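Local coordinates for tyrosinase (Burkholderia thailandensis, PDB 5ZRD), which probably uses a pair of copper ions to hydroxylate monophenols to catechols and oxidise these to quinones, working efficiently at acidic pH, at residues R9-V14 with N322-F327; W93-V98 with V329-T334; I390-E393 with G397-Y400. One frame throughout, in Å; residues are numbered along the deposited sequence.

Interaction 1 (R9-V14 with N322-F327); sequences RVRRSV and NVDRMF
Strand 9-11, which carries R11, passes helix 315-334, which carries D324, at a distance: the nearest CA atoms, R11 CA and R325 CA, are 9.0 Å apart. Two buried side chains therefore have to bridge the gap. R11 is extended from CG to NE and spans the distance to the helix, its side chain crossing that of D324 at about a right angle. The direct charge pair is long, with R11 NH1 3.7 Å from D324 OD2, and the guanidinium and carboxylate planes are turned 51° apart. A water closes the gap. It accepts from R11 NH1 at 2.6 Å, in the guanidinium plane, and donates to D324 OD2 at 3.0 Å.

Helix 315-334 belongs to the helical bundle that surrounds the paired coppers in the tyrosinase fold, and the D324 side chain is about 10 Å from a copper ion. The same two atoms, R11 NH1 and D324 OD2, also share the hydroxyl of Y400, while E102 pairs with R11 NH2 and R95 with D324 OD1. One turn of the helix has its own lock: N322 OD1 accepts from R325 NE at 3.0 Å and from R325 NH2 at 3.1 Å, both in the guanidinium plane.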
ATOM      1  N   ARG A   9      -5.074  51.380  -1.516  1.00 42.44           N
ATOM      2  CA  ARG A   9      -4.244  51.352  -2.754  1.00 43.03           C
ATOM      3  C   ARG A   9      -5.097  50.965  -3.968  1.00 39.84           C
ATOM      4  O   ARG A   9      -6.030  50.159  -3.856  1.00 41.58           O
ATOM      5  CB  ARG A   9      -3.160  50.278  -2.704  1.00 49.43           C
ATOM      6  CG  ARG A   9      -2.080  50.489  -1.657  1.00 49.83           C
ATOM      7  CD  ARG A   9      -0.946  49.528  -1.943  1.00 46.29           C
ATOM      8  NE  ARG A   9      -1.298  48.220  -1.429  1.00 49.19           N
ATOM      9  CZ  ARG A   9      -1.765  47.208  -2.159  1.00 44.61           C
ATOM     10  NH1 ARG A   9      -1.839  47.290  -3.486  1.00 41.18           N
ATOM     11  NH2 ARG A   9      -2.134  46.109  -1.532  1.00 33.98           N
ATOM     12  N   VAL A  10      -4.750  51.503  -5.119  1.00 38.84           N
ATOM     13  CA  VAL A  10      -5.519  51.312  -6.320  1.00 41.01           C
ATOM     14  C   VAL A  10      -4.734  50.436  -7.304  1.00 43.15           C
ATOM     15  O   VAL A  10      -3.807  50.907  -7.923  1.00 37.86           O
ATOM     16  CB  VAL A  10      -5.878  52.662  -6.967  1.00 40.89           C
ATOM     17  CG1 VAL A  10      -6.816  52.470  -8.152  1.00 40.16           C
ATOM     18  CG2 VAL A  10      -6.496  53.612  -5.945  1.00 43.53           C
ATOM     19  N   ARG A  11      -5.173  49.175  -7.446  1.00 43.56           N
ATOM     20  CA  ARG A  11      -4.751  48.278  -8.536  1.00 37.76           C
ATOM     21  C   ARG A  11      -5.280  48.846  -9.843  1.00 35.97           C
ATOM     22  O   ARG A  11      -6.479  49.041  -9.945  1.00 37.15           O
ATOM     23  CB  ARG A  11      -5.268  46.850  -8.332  1.00 36.67           C
ATOM     24  CG  ARG A  11      -4.454  46.068  -7.315  1.00 35.86           C
ATOM     25  CD  ARG A  11      -4.811  44.614  -7.190  1.00 33.62           C
ATOM     26  NE  ARG A  11      -4.105  43.993  -6.077  1.00 30.50           N
ATOM     27  CZ  ARG A  11      -4.319  42.734  -5.684  1.00 34.04           C
ATOM     28  NH1 ARG A  11      -5.232  41.996  -6.302  1.00 35.60           N
ATOM     29  NH2 ARG A  11      -3.646  42.222  -4.667  1.00 30.46           N
ATOM     30  N   ARG A  12      -4.389  49.089 -10.812  1.00 34.48           N
ATOM     31  CA  ARG A  12      -4.769  49.747 -12.057  1.00 37.15           C
ATOM     32  C   ARG A  12      -4.529  48.831 -13.277  1.00 36.17           C
ATOM     33  O   ARG A  12      -3.818  47.799 -13.232  1.00 32.31           O
ATOM     34  CB  ARG A  12      -3.999  51.061 -12.225  1.00 44.41           C
ATOM     35  CG  ARG A  12      -4.377  52.140 -11.222  1.00 51.23           C
ATOM     36  CD  ARG A  12      -3.879  53.523 -11.628  1.00 56.60           C
ATOM     37  NE  ARG A  12      -4.265  54.549 -10.661  1.00 62.43           N
ATOM     38  CZ  ARG A  12      -5.521  54.961 -10.422  1.00 69.61           C
ATOM     39  NH1 ARG A  12      -6.511  54.637 -11.247  1.00 61.77           N
ATOM     40  NH2 ARG A  12      -5.776  55.688  -9.339  1.00 58.57           N
ATOM     41  N   SER A  13      -5.172  49.206 -14.366  1.00 30.93           N
ATOM     42  CA  SER A  13      -5.037  48.487 -15.622  1.00 36.97           C
ATOM     43  C   SER A  13      -3.601  48.618 -16.152  1.00 37.05           C
ATOM     44  O   SER A  13      -3.093  49.733 -16.270  1.00 38.70           O
ATOM     45  CB  SER A  13      -6.025  48.989 -16.639  1.00 36.41           C
ATOM     46  OG  SER A  13      -5.647  48.589 -17.946  1.00 41.21           O
ATOM     47  N   VAL A  14      -2.987  47.481 -16.506  1.00 39.13           N
ATOM     48  CA  VAL A  14      -1.624  47.446 -17.021  1.00 43.17           C
ATOM     49  C   VAL A  14      -1.548  48.282 -18.301  1.00 40.38           C
ATOM     50  O   VAL A  14      -0.550  48.951 -18.562  1.00 42.87           O
ATOM     51  CB  VAL A  14      -1.115  46.005 -17.239  1.00 48.69           C
ATOM     52  CG1 VAL A  14      -1.240  45.545 -18.678  1.00 47.74           C
ATOM     53  CG2 VAL A  14       0.335  45.873 -16.803  1.00 57.90           C
ATOM     54  N   ASN A 322      -6.967  40.318 -13.007  1.00 31.98           N
ATOM     55  CA  ASN A 322      -8.209  40.639 -13.705  1.00 32.08           C
ATOM     56  C   ASN A 322      -9.358  39.726 -13.245  1.00 28.92           C
ATOM     57  O   ASN A 322     -10.464  40.166 -13.152  1.00 29.92           O
ATOM     58  CB  ASN A 322      -8.055  40.566 -15.220  1.00 30.39           C
ATOM     59  CG  ASN A 322      -9.239  41.211 -15.895  1.00 31.53           C
ATOM     60  OD1 ASN A 322      -9.500  42.407 -15.677  1.00 27.40           O
ATOM     61  ND2 ASN A 322      -9.956  40.418 -16.682  1.00 25.79           N
ATOM     62  N   VAL A 323      -9.103  38.465 -12.979  1.00 28.18           N
ATOM     63  CA  VAL A 323     -10.132  37.570 -12.535  1.00 30.62           C
ATOM     64  C   VAL A 323     -10.622  38.037 -11.155  1.00 30.76           C
ATOM     65  O   VAL A 323     -11.804  37.906 -10.799  1.00 29.72           O
ATOM     66  CB  VAL A 323      -9.595  36.128 -12.504  1.00 31.67           C
ATOM     67  CG1 VAL A 323     -10.560  35.159 -11.853  1.00 33.51           C
ATOM     68  CG2 VAL A 323      -9.260  35.670 -13.906  1.00 33.73           C
ATOM     69  N   ASP A 324      -9.698  38.573 -10.370  1.00 33.32           N
ATOM     70  CA  ASP A 324     -10.022  39.029  -9.016  1.00 33.75           C
ATOM     71  C   ASP A 324     -10.847  40.291  -9.106  1.00 34.82           C
ATOM     72  O   ASP A 324     -11.750  40.486  -8.325  1.00 30.89           O
ATOM     73  CB  ASP A 324      -8.749  39.313  -8.225  1.00 34.22           C
ATOM     74  CG  ASP A 324      -9.005  39.472  -6.745  1.00 36.45           C
ATOM     75  OD1 ASP A 324      -9.601  38.527  -6.172  1.00 29.56           O
ATOM     76  OD2 ASP A 324      -8.575  40.527  -6.174  1.00 36.06           O
ATOM     77  N   ARG A 325     -10.531  41.142 -10.076  1.00 31.17           N
ATOM     78  CA  ARG A 325     -11.321  42.337 -10.313  1.00 33.50           C
ATOM     79  C   ARG A 325     -12.761  41.972 -10.706  1.00 34.36           C
ATOM     80  O   ARG A 325     -13.740  42.610 -10.246  1.00 37.86           O
ATOM     81  CB  ARG A 325     -10.654  43.164 -11.404  1.00 29.85           C
ATOM     82  CG  ARG A 325     -11.281  44.518 -11.641  1.00 30.13           C
ATOM     83  CD  ARG A 325     -10.608  45.206 -12.824  1.00 31.42           C
ATOM     84  NE  ARG A 325     -10.850  44.560 -14.106  1.00 29.16           N
ATOM     85  CZ  ARG A 325     -11.886  44.808 -14.892  1.00 29.89           C
ATOM     86  NH1 ARG A 325     -12.759  45.725 -14.520  1.00 32.19           N
ATOM     87  NH2 ARG A 325     -12.041  44.159 -16.047  1.00 27.63           N
ATOM     88  N   MET A 326     -12.907  40.946 -11.534  1.00 34.43           N
ATOM     89  CA  MET A 326     -14.255  40.474 -11.945  1.00 31.54           C
ATOM     90  C   MET A 326     -14.992  39.928 -10.712  1.00 27.67           C
ATOM     91  O   MET A 326     -16.163  40.193 -10.516  1.00 27.48           O
ATOM     92  CB  MET A 326     -14.155  39.401 -13.031  1.00 30.22           C
ATOM     93  CG  MET A 326     -13.642  39.922 -14.366  1.00 31.44           C
ATOM     94  SD  MET A 326     -14.913  40.861 -15.265  1.00 35.87           S
ATOM     95  CE  MET A 326     -14.547  42.524 -14.755  1.00 41.34           C
ATOM     96  N   PHE A 327     -14.298  39.182  -9.884  1.00 25.89           N
ATOM     97  CA  PHE A 327     -14.866  38.723  -8.617  1.00 27.34           C
ATOM     98  C   PHE A 327     -15.348  39.931  -7.799  1.00 30.54           C
ATOM     99  O   PHE A 327     -16.426  39.900  -7.224  1.00 33.82           O
ATOM    100  CB  PHE A 327     -13.821  37.886  -7.887  1.00 26.57           C
ATOM    101  CG  PHE A 327     -14.187  37.389  -6.519  1.00 25.39           C
ATOM    102  CD1 PHE A 327     -15.504  37.322  -6.087  1.00 28.41           C
ATOM    103  CD2 PHE A 327     -13.196  36.990  -5.649  1.00 28.18           C
ATOM    104  CE1 PHE A 327     -15.820  36.840  -4.821  1.00 26.44           C
ATOM    105  CE2 PHE A 327     -13.510  36.485  -4.386  1.00 30.32           C
ATOM    106  CZ  PHE A 327     -14.826  36.390  -3.990  1.00 28.27           C
TER
HETATM  107  O   HOH W   1      -5.882  39.905  -4.921  1.00 30.52           O

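Interaction 2 (W93-V98 with V329-T334); sequences WHRMYV and VWQKQT. With CU (copper (II) ion), chain J.
The amide oxygen OE1 of Q331 is gripped end-on by both terminal nitrogens of R95, NH1 at 2.9 Å and NH2 at 3.0 Å. This two-donor grip ties together helices 90-108 and 315-334, two helices of the four-helix bundle at the dicopper centre of tyrosinases. The helices are well separated here, with 13.0 Å between R95 CA and Q331 CA, and the two long side chains reach toward each other from opposite directions.

The oxygen sits at the edge of the guanidinium, close to its plane, and the amide is nearly coplanar with that group, 24° away. Its two donors use it differently: NH2 approaches almost along the C=O axis, whereas NH1 comes in from one side. Because both N-H groups converge on a single atom, neither bond is straight, the angles at hydrogen being 145° for NH1 and 141° for NH2. R95 starts with CG anti to its backbone N and bends at chi3, and this brings both terminal nitrogens onto Q331 OE1.

Further direct partners hold both groups. D324 forms a salt bridge with R95 NE and C389 O accepts from R95 NH1, so the buried guanidinium has a carboxylate at NE and neutral oxygens at its terminal nitrogens. On the other side chain, I390 O takes an N-H of Q331 NE2. The ring of F327 packs against R95.

The residue before R95 is a copper ligand. H94, with H57 and H85, binds one copper ion; W93 CE3 lies over the centre of the H94 imidazole, H94 ND1 is hydrogen-bonded to F90 O, and H94 NE2 reaches the metal at 2.2 Å.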
ATOM      1  N   TRP A  93      -9.124  31.774  -2.981  1.00 30.16           N
ATOM      2  CA  TRP A  93      -7.763  31.268  -2.920  1.00 29.42           C
ATOM      3  C   TRP A  93      -6.900  32.107  -3.841  1.00 28.47           C
ATOM      4  O   TRP A  93      -5.806  32.504  -3.424  1.00 32.22           O
ATOM      5  CB  TRP A  93      -7.643  29.784  -3.263  1.00 29.63           C
ATOM      6  CG  TRP A  93      -6.257  29.278  -3.045  1.00 32.13           C
ATOM      7  CD1 TRP A  93      -5.752  28.776  -1.881  1.00 31.41           C
ATOM      8  CD2 TRP A  93      -5.168  29.304  -3.988  1.00 31.18           C
ATOM      9  NE1 TRP A  93      -4.436  28.445  -2.049  1.00 32.52           N
ATOM     10  CE2 TRP A  93      -4.040  28.784  -3.319  1.00 31.20           C
ATOM     11  CE3 TRP A  93      -5.033  29.724  -5.314  1.00 32.07           C
ATOM     12  CZ2 TRP A  93      -2.798  28.668  -3.928  1.00 28.69           C
ATOM     13  CZ3 TRP A  93      -3.803  29.609  -5.919  1.00 31.85           C
ATOM     14  CH2 TRP A  93      -2.706  29.079  -5.234  1.00 30.39           C
ATOM     15  N   HIS A  94      -7.381  32.326  -5.071  1.00 27.87           N
ATOM     16  CA  HIS A  94      -6.573  33.082  -6.028  1.00 28.02           C
ATOM     17  C   HIS A  94      -6.490  34.538  -5.586  1.00 28.81           C
ATOM     18  O   HIS A  94      -5.503  35.163  -5.868  1.00 27.07           O
ATOM     19  CB  HIS A  94      -7.074  32.967  -7.462  1.00 28.62           C
ATOM     20  CG  HIS A  94      -6.833  31.614  -8.000  1.00 27.95           C
ATOM     21  ND1 HIS A  94      -7.621  30.583  -7.658  1.00 29.12           N
ATOM     22  CD2 HIS A  94      -5.853  31.120  -8.791  1.00 31.73           C
ATOM     23  CE1 HIS A  94      -7.150  29.478  -8.212  1.00 32.77           C
ATOM     24  NE2 HIS A  94      -6.078  29.786  -8.940  1.00 30.81           N
ATOM     25  N   ARG A  95      -7.497  35.048  -4.876  1.00 28.98           N
ATOM     26  CA  ARG A  95      -7.425  36.409  -4.347  1.00 28.58           C
ATOM     27  C   ARG A  95      -6.200  36.526  -3.442  1.00 29.02           C
ATOM     28  O   ARG A  95      -5.447  37.492  -3.558  1.00 33.26           O
ATOM     29  CB  ARG A  95      -8.702  36.786  -3.581  1.00 29.03           C
ATOM     30  CG  ARG A  95      -8.670  38.132  -2.856  1.00 27.77           C
ATOM     31  CD  ARG A  95     -10.074  38.593  -2.501  1.00 28.10           C
ATOM     32  NE  ARG A  95     -10.758  39.144  -3.661  1.00 29.73           N
ATOM     33  CZ  ARG A  95     -12.024  39.540  -3.708  1.00 31.49           C
ATOM     34  NH1 ARG A  95     -12.769  39.505  -2.616  1.00 28.96           N
ATOM     35  NH2 ARG A  95     -12.507  40.022  -4.844  1.00 30.59           N
ATOM     36  N   MET A  96      -6.027  35.560  -2.555  1.00 29.13           N
ATOM     37  CA  MET A  96      -4.953  35.615  -1.632  1.00 31.70           C
ATOM     38  C   MET A  96      -3.627  35.362  -2.364  1.00 34.56           C
ATOM     39  O   MET A  96      -2.579  35.973  -2.020  1.00 31.94           O
ATOM     40  CB  MET A  96      -5.146  34.607  -0.505  1.00 32.18           C
ATOM     41  CG  MET A  96      -6.253  35.013   0.444  1.00 36.88           C
ATOM     42  SD  MET A  96      -6.092  36.721   1.023  1.00 38.73           S
ATOM     43  CE  MET A  96      -4.409  36.640   1.643  1.00 41.41           C
ATOM     44  N   TYR A  97      -3.668  34.507  -3.386  1.00 35.22           N
ATOM     45  CA  TYR A  97      -2.446  34.175  -4.128  1.00 31.44           C
ATOM     46  C   TYR A  97      -1.883  35.445  -4.736  1.00 29.41           C
ATOM     47  O   TYR A  97      -0.678  35.713  -4.626  1.00 30.79           O
ATOM     48  CB  TYR A  97      -2.700  33.120  -5.203  1.00 30.34           C
ATOM     49  CG  TYR A  97      -1.498  32.516  -5.893  1.00 30.82           C
ATOM     50  CD1 TYR A  97      -0.227  32.515  -5.335  1.00 32.83           C
ATOM     51  CD2 TYR A  97      -1.656  31.879  -7.107  1.00 28.99           C
ATOM     52  CE1 TYR A  97       0.855  31.911  -5.963  1.00 30.82           C
ATOM     53  CE2 TYR A  97      -0.604  31.235  -7.727  1.00 29.95           C
ATOM     54  CZ  TYR A  97       0.656  31.260  -7.160  1.00 31.10           C
ATOM     55  OH  TYR A  97       1.682  30.653  -7.802  1.00 31.89           O
ATOM     56  N   VAL A  98      -2.761  36.220  -5.335  1.00 30.91           N
ATOM     57  CA  VAL A  98      -2.323  37.421  -6.024  1.00 33.28           C
ATOM     58  C   VAL A  98      -1.809  38.419  -4.994  1.00 36.11           C
ATOM     59  O   VAL A  98      -0.834  39.132  -5.224  1.00 36.63           O
ATOM     60  CB  VAL A  98      -3.449  38.067  -6.833  1.00 29.29           C
ATOM     61  CG1 VAL A  98      -2.972  39.368  -7.462  1.00 31.48           C
ATOM     62  CG2 VAL A  98      -3.975  37.129  -7.899  1.00 32.77           C
ATOM     63  N   VAL A 329     -16.120  43.042  -8.929  1.00 28.78           N
ATOM     64  CA  VAL A 329     -17.253  43.623  -9.624  1.00 30.28           C
ATOM     65  C   VAL A 329     -18.535  42.834  -9.344  1.00 29.69           C
ATOM     66  O   VAL A 329     -19.552  43.438  -9.162  1.00 29.34           O
ATOM     67  CB  VAL A 329     -17.027  43.706 -11.140  1.00 33.11           C
ATOM     68  CG1 VAL A 329     -18.322  44.033 -11.867  1.00 35.23           C
ATOM     69  CG2 VAL A 329     -15.960  44.727 -11.485  1.00 31.28           C
ATOM     70  N   TRP A 330     -18.475  41.504  -9.310  1.00 30.65           N
ATOM     71  CA  TRP A 330     -19.628  40.702  -9.069  1.00 28.84           C
ATOM     72  C   TRP A 330     -20.091  40.955  -7.635  1.00 30.06           C
ATOM     73  O   TRP A 330     -21.289  40.983  -7.381  1.00 26.71           O
ATOM     74  CB  TRP A 330     -19.342  39.208  -9.308  1.00 30.38           C
ATOM     75  CG  TRP A 330     -20.465  38.295  -8.908  1.00 28.12           C
ATOM     76  CD1 TRP A 330     -21.513  37.894  -9.680  1.00 27.53           C
ATOM     77  CD2 TRP A 330     -20.676  37.702  -7.615  1.00 27.74           C
ATOM     78  NE1 TRP A 330     -22.344  37.076  -8.967  1.00 28.69           N
ATOM     79  CE2 TRP A 330     -21.852  36.936  -7.698  1.00 26.99           C
ATOM     80  CE3 TRP A 330     -20.002  37.765  -6.392  1.00 29.47           C
ATOM     81  CZ2 TRP A 330     -22.367  36.257  -6.603  1.00 27.80           C
ATOM     82  CZ3 TRP A 330     -20.487  37.056  -5.314  1.00 27.71           C
ATOM     83  CH2 TRP A 330     -21.674  36.336  -5.414  1.00 29.07           C
ATOM     84  N   GLN A 331     -19.134  41.074  -6.720  1.00 32.33           N
ATOM     85  CA  GLN A 331     -19.460  41.331  -5.288  1.00 32.65           C
ATOM     86  C   GLN A 331     -20.212  42.652  -5.203  1.00 33.92           C
ATOM     87  O   GLN A 331     -21.232  42.697  -4.572  1.00 29.08           O
ATOM     88  CB  GLN A 331     -18.227  41.395  -4.405  1.00 29.58           C
ATOM     89  CG  GLN A 331     -17.659  40.025  -4.089  1.00 30.04           C
ATOM     90  CD  GLN A 331     -16.380  40.067  -3.282  1.00 29.72           C
ATOM     91  OE1 GLN A 331     -15.288  40.191  -3.836  1.00 29.19           O
ATOM     92  NE2 GLN A 331     -16.502  39.902  -1.967  1.00 25.54           N
ATOM     93  N   LYS A 332     -19.764  43.653  -5.961  1.00 38.51           N
ATOM     94  CA  LYS A 332     -20.380  45.013  -5.931  1.00 38.95           C
ATOM     95  C   LYS A 332     -21.768  45.004  -6.584  1.00 40.46           C
ATOM     96  O   LYS A 332     -22.714  45.516  -6.003  1.00 37.55           O
ATOM     97  CB  LYS A 332     -19.517  46.036  -6.678  1.00 42.50           C
ATOM     98  CG  LYS A 332     -18.177  46.395  -6.037  1.00 45.51           C
ATOM     99  CD  LYS A 332     -17.888  47.904  -5.966  1.00 51.26           C
ATOM    100  CE  LYS A 332     -17.482  48.575  -7.270  1.00 58.76           C
ATOM    101  NZ  LYS A 332     -16.702  47.686  -8.179  1.00 60.13           N
ATOM    102  N   GLN A 333     -21.869  44.443  -7.800  1.00 38.89           N
ATOM    103  CA  GLN A 333     -23.106  44.446  -8.554  1.00 33.23           C
ATOM    104  C   GLN A 333     -24.135  43.538  -7.866  1.00 32.50           C
ATOM    105  O   GLN A 333     -25.290  43.690  -8.174  1.00 33.66           O
ATOM    106  CB  GLN A 333     -22.934  43.982 -10.004  1.00 34.57           C
ATOM    107  CG  GLN A 333     -22.127  44.924 -10.901  1.00 35.87           C
ATOM    108  CD  GLN A 333     -22.148  44.491 -12.355  1.00 36.53           C
ATOM    109  OE1 GLN A 333     -22.806  43.519 -12.705  1.00 37.06           O
ATOM    110  NE2 GLN A 333     -21.455  45.217 -13.232  1.00 32.68           N
ATOM    111  N   THR A 334     -23.784  42.618  -6.960  1.00 29.57           N
ATOM    112  CA  THR A 334     -24.794  41.676  -6.475  1.00 32.06           C
ATOM    113  C   THR A 334     -24.981  41.774  -4.958  1.00 30.40           C
ATOM    114  O   THR A 334     -25.738  40.991  -4.414  1.00 30.36           O
ATOM    115  CB  THR A 334     -24.493  40.192  -6.794  1.00 33.95           C
ATOM    116  OG1 THR A 334     -23.334  39.751  -6.076  1.00 30.03           O
ATOM    117  CG2 THR A 334     -24.349  39.910  -8.275  1.00 32.25           C
TER
HETATM  118 CU    CU J 606      -5.139  28.278 -10.175  1.00 33.90          CU

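Interaction 3 (I390-E393 with G397-Y400); sequences INIE and GFTY
I392 lays its CB over one face of the F398 ring, a CH-pi contact 4.0 Å from the ring centroid and 18° off its normal. Its CG1 branch lies between the backbone N and the carbonyl carbon (chi1 60°), a setting that carries CD1 out beyond the rim, still above the ring plane, near F398 CE1 and on to the Y400 ring, where it meets CD2 at 3.5 Å. I392 crosses both aromatic side chains at about a right angle. On the partly exposed flank, the hydroxyl OG1 of T399 donates to OE2 of E393 at 2.6 Å, using the carboxylate's anti lone pair; the extended E393 chain brings the oxygen there.

The arrangement is a short, weakly bonded helix, 392-396, ended by a glycine and running directly into strand 398-400. G397 leaves the helix with a positive phi of 83°, and the chain folds back on the first turn. F398 N donates to I392 O at 3.2 Å in an almost straight bond, and G397 N gives a more bent one to E393 O at 3.3 Å.

Further out, N391 caps the start of the helix: its OD1 accepts a weak bond from E393 N at 2.8 Å and another bond from R394 N. The strand is paired in parallel with strand 9-11 through backbone bonds of T399 to R9 and R11. R11 makes a cation-pi contact with F398 on the face opposite I392, while the Y400 hydroxyl reaches the R11-D324 pair.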
ATOM      1  N   ILE A 390     -12.989  38.780   2.035  1.00 35.54           N
ATOM      2  CA  ILE A 390     -14.246  39.099   1.356  1.00 34.82           C
ATOM      3  C   ILE A 390     -14.203  40.544   0.831  1.00 33.54           C
ATOM      4  O   ILE A 390     -14.500  40.831  -0.341  1.00 31.19           O
ATOM      5  CB  ILE A 390     -15.438  38.807   2.282  1.00 36.07           C
ATOM      6  CG1 ILE A 390     -15.390  37.343   2.734  1.00 35.86           C
ATOM      7  CG2 ILE A 390     -16.755  39.161   1.598  1.00 37.50           C
ATOM      8  CD1 ILE A 390     -16.482  36.924   3.668  1.00 36.84           C
ATOM      9  N   ASN A 391     -13.801  41.471   1.672  1.00 34.40           N
ATOM     10  CA  ASN A 391     -13.858  42.846   1.281  1.00 34.13           C
ATOM     11  C   ASN A 391     -12.432  43.324   1.055  1.00 35.25           C
ATOM     12  O   ASN A 391     -11.685  43.525   2.028  1.00 33.53           O
ATOM     13  CB  ASN A 391     -14.549  43.717   2.332  1.00 35.79           C
ATOM     14  CG  ASN A 391     -14.696  45.148   1.868  1.00 38.00           C
ATOM     15  OD1 ASN A 391     -13.764  45.722   1.308  1.00 38.58           O
ATOM     16  ND2 ASN A 391     -15.878  45.715   2.046  1.00 40.41           N
ATOM     17  N   ILE A 392     -12.067  43.524  -0.206  1.00 31.85           N
ATOM     18  CA  ILE A 392     -10.670  43.843  -0.464  1.00 36.66           C
ATOM     19  C   ILE A 392     -10.297  45.217   0.148  1.00 37.39           C
ATOM     20  O   ILE A 392      -9.140  45.395   0.488  1.00 33.46           O
ATOM     21  CB  ILE A 392     -10.324  43.790  -1.970  1.00 34.54           C
ATOM     22  CG1 ILE A 392     -11.154  44.773  -2.784  1.00 31.01           C
ATOM     23  CG2 ILE A 392     -10.429  42.374  -2.512  1.00 39.37           C
ATOM     24  CD1 ILE A 392     -10.713  44.894  -4.225  1.00 34.02           C
ATOM     25  N   GLU A 393     -11.218  46.187   0.238  1.00 39.18           N
ATOM     26  CA  GLU A 393     -10.897  47.552   0.738  1.00 40.58           C
ATOM     27  C   GLU A 393     -10.745  47.506   2.273  1.00 40.44           C
ATOM     28  O   GLU A 393      -9.687  47.837   2.802  1.00 41.39           O
ATOM     29  CB  GLU A 393     -11.964  48.550   0.287  1.00 41.61           C
ATOM     30  CG  GLU A 393     -12.067  48.700  -1.220  1.00 42.70           C
ATOM     31  CD  GLU A 393     -13.247  49.515  -1.761  1.00 48.01           C
ATOM     32  OE1 GLU A 393     -14.259  49.665  -1.027  1.00 48.06           O
ATOM     33  OE2 GLU A 393     -13.176  49.990  -2.937  1.00 44.40           O
ATOM     34  N   GLY A 397      -6.850  46.311   2.133  1.00 37.72           N
ATOM     35  CA  GLY A 397      -6.246  47.625   1.959  1.00 39.49           C
ATOM     36  C   GLY A 397      -6.103  48.022   0.493  1.00 43.24           C
ATOM     37  O   GLY A 397      -5.275  48.882   0.195  1.00 44.49           O
ATOM     38  N   PHE A 398      -6.891  47.445  -0.435  1.00 39.65           N
ATOM     39  CA  PHE A 398      -6.778  47.849  -1.861  1.00 36.81           C
ATOM     40  C   PHE A 398      -8.141  47.763  -2.567  1.00 35.66           C
ATOM     41  O   PHE A 398      -9.095  47.168  -2.081  1.00 33.48           O
ATOM     42  CB  PHE A 398      -5.718  46.993  -2.559  1.00 35.95           C
ATOM     43  CG  PHE A 398      -6.164  45.610  -2.953  1.00 34.33           C
ATOM     44  CD1 PHE A 398      -6.822  45.392  -4.162  1.00 38.21           C
ATOM     45  CD2 PHE A 398      -5.933  44.529  -2.130  1.00 32.48           C
ATOM     46  CE1 PHE A 398      -7.246  44.121  -4.529  1.00 32.72           C
ATOM     47  CE2 PHE A 398      -6.331  43.254  -2.517  1.00 33.79           C
ATOM     48  CZ  PHE A 398      -7.023  43.058  -3.690  1.00 30.45           C
ATOM     49  N   THR A 399      -8.185  48.383  -3.723  1.00 34.36           N
ATOM     50  CA  THR A 399      -9.346  48.428  -4.551  1.00 33.48           C
ATOM     51  C   THR A 399      -8.900  48.349  -6.017  1.00 34.54           C
ATOM     52  O   THR A 399      -7.696  48.385  -6.327  1.00 34.60           O
ATOM     53  CB  THR A 399     -10.120  49.723  -4.319  1.00 35.58           C
ATOM     54  OG1 THR A 399     -11.454  49.555  -4.816  1.00 33.53           O
ATOM     55  CG2 THR A 399      -9.446  50.913  -4.974  1.00 35.63           C
ATOM     56  N   TYR A 400      -9.876  48.249  -6.904  1.00 35.32           N
ATOM     57  CA  TYR A 400      -9.636  48.133  -8.332  1.00 35.01           C
ATOM     58  C   TYR A 400      -9.978  49.490  -8.912  1.00 36.53           C
ATOM     59  O   TYR A 400     -11.004  50.038  -8.609  1.00 36.32           O
ATOM     60  CB  TYR A 400     -10.399  46.960  -8.982  1.00 31.24           C
ATOM     61  CG  TYR A 400      -9.721  45.637  -8.713  1.00 29.95           C
ATOM     62  CD1 TYR A 400      -8.558  45.294  -9.379  1.00 32.10           C
ATOM     63  CD2 TYR A 400     -10.146  44.789  -7.704  1.00 29.57           C
ATOM     64  CE1 TYR A 400      -7.871  44.118  -9.104  1.00 28.96           C
ATOM     65  CE2 TYR A 400      -9.459  43.627  -7.390  1.00 28.26           C
ATOM     66  CZ  TYR A 400      -8.325  43.279  -8.107  1.00 29.90           C
ATOM     67  OH  TYR A 400      -7.609  42.160  -7.812  1.00 28.54           O
TER

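In the fold
Interactions 1 and 2 are fully buried side-chain bridges between distant backbones, both using helix 315-334. Interaction 3 is a local helix-to-strand junction, partly buried, that relies on backbone bonds and apolar packing and covers far more surface. Polar side chains string them together: D324 joins interaction 1 to interaction 2 through R95 and to interaction 3 through Y400, and Q331 joins interaction 2 to interaction 3 through I390. Strands 9-11 and 398-400 are sheet neighbours, so the N-terminal and later chain parts are fastened jointly against the copper-binding helices.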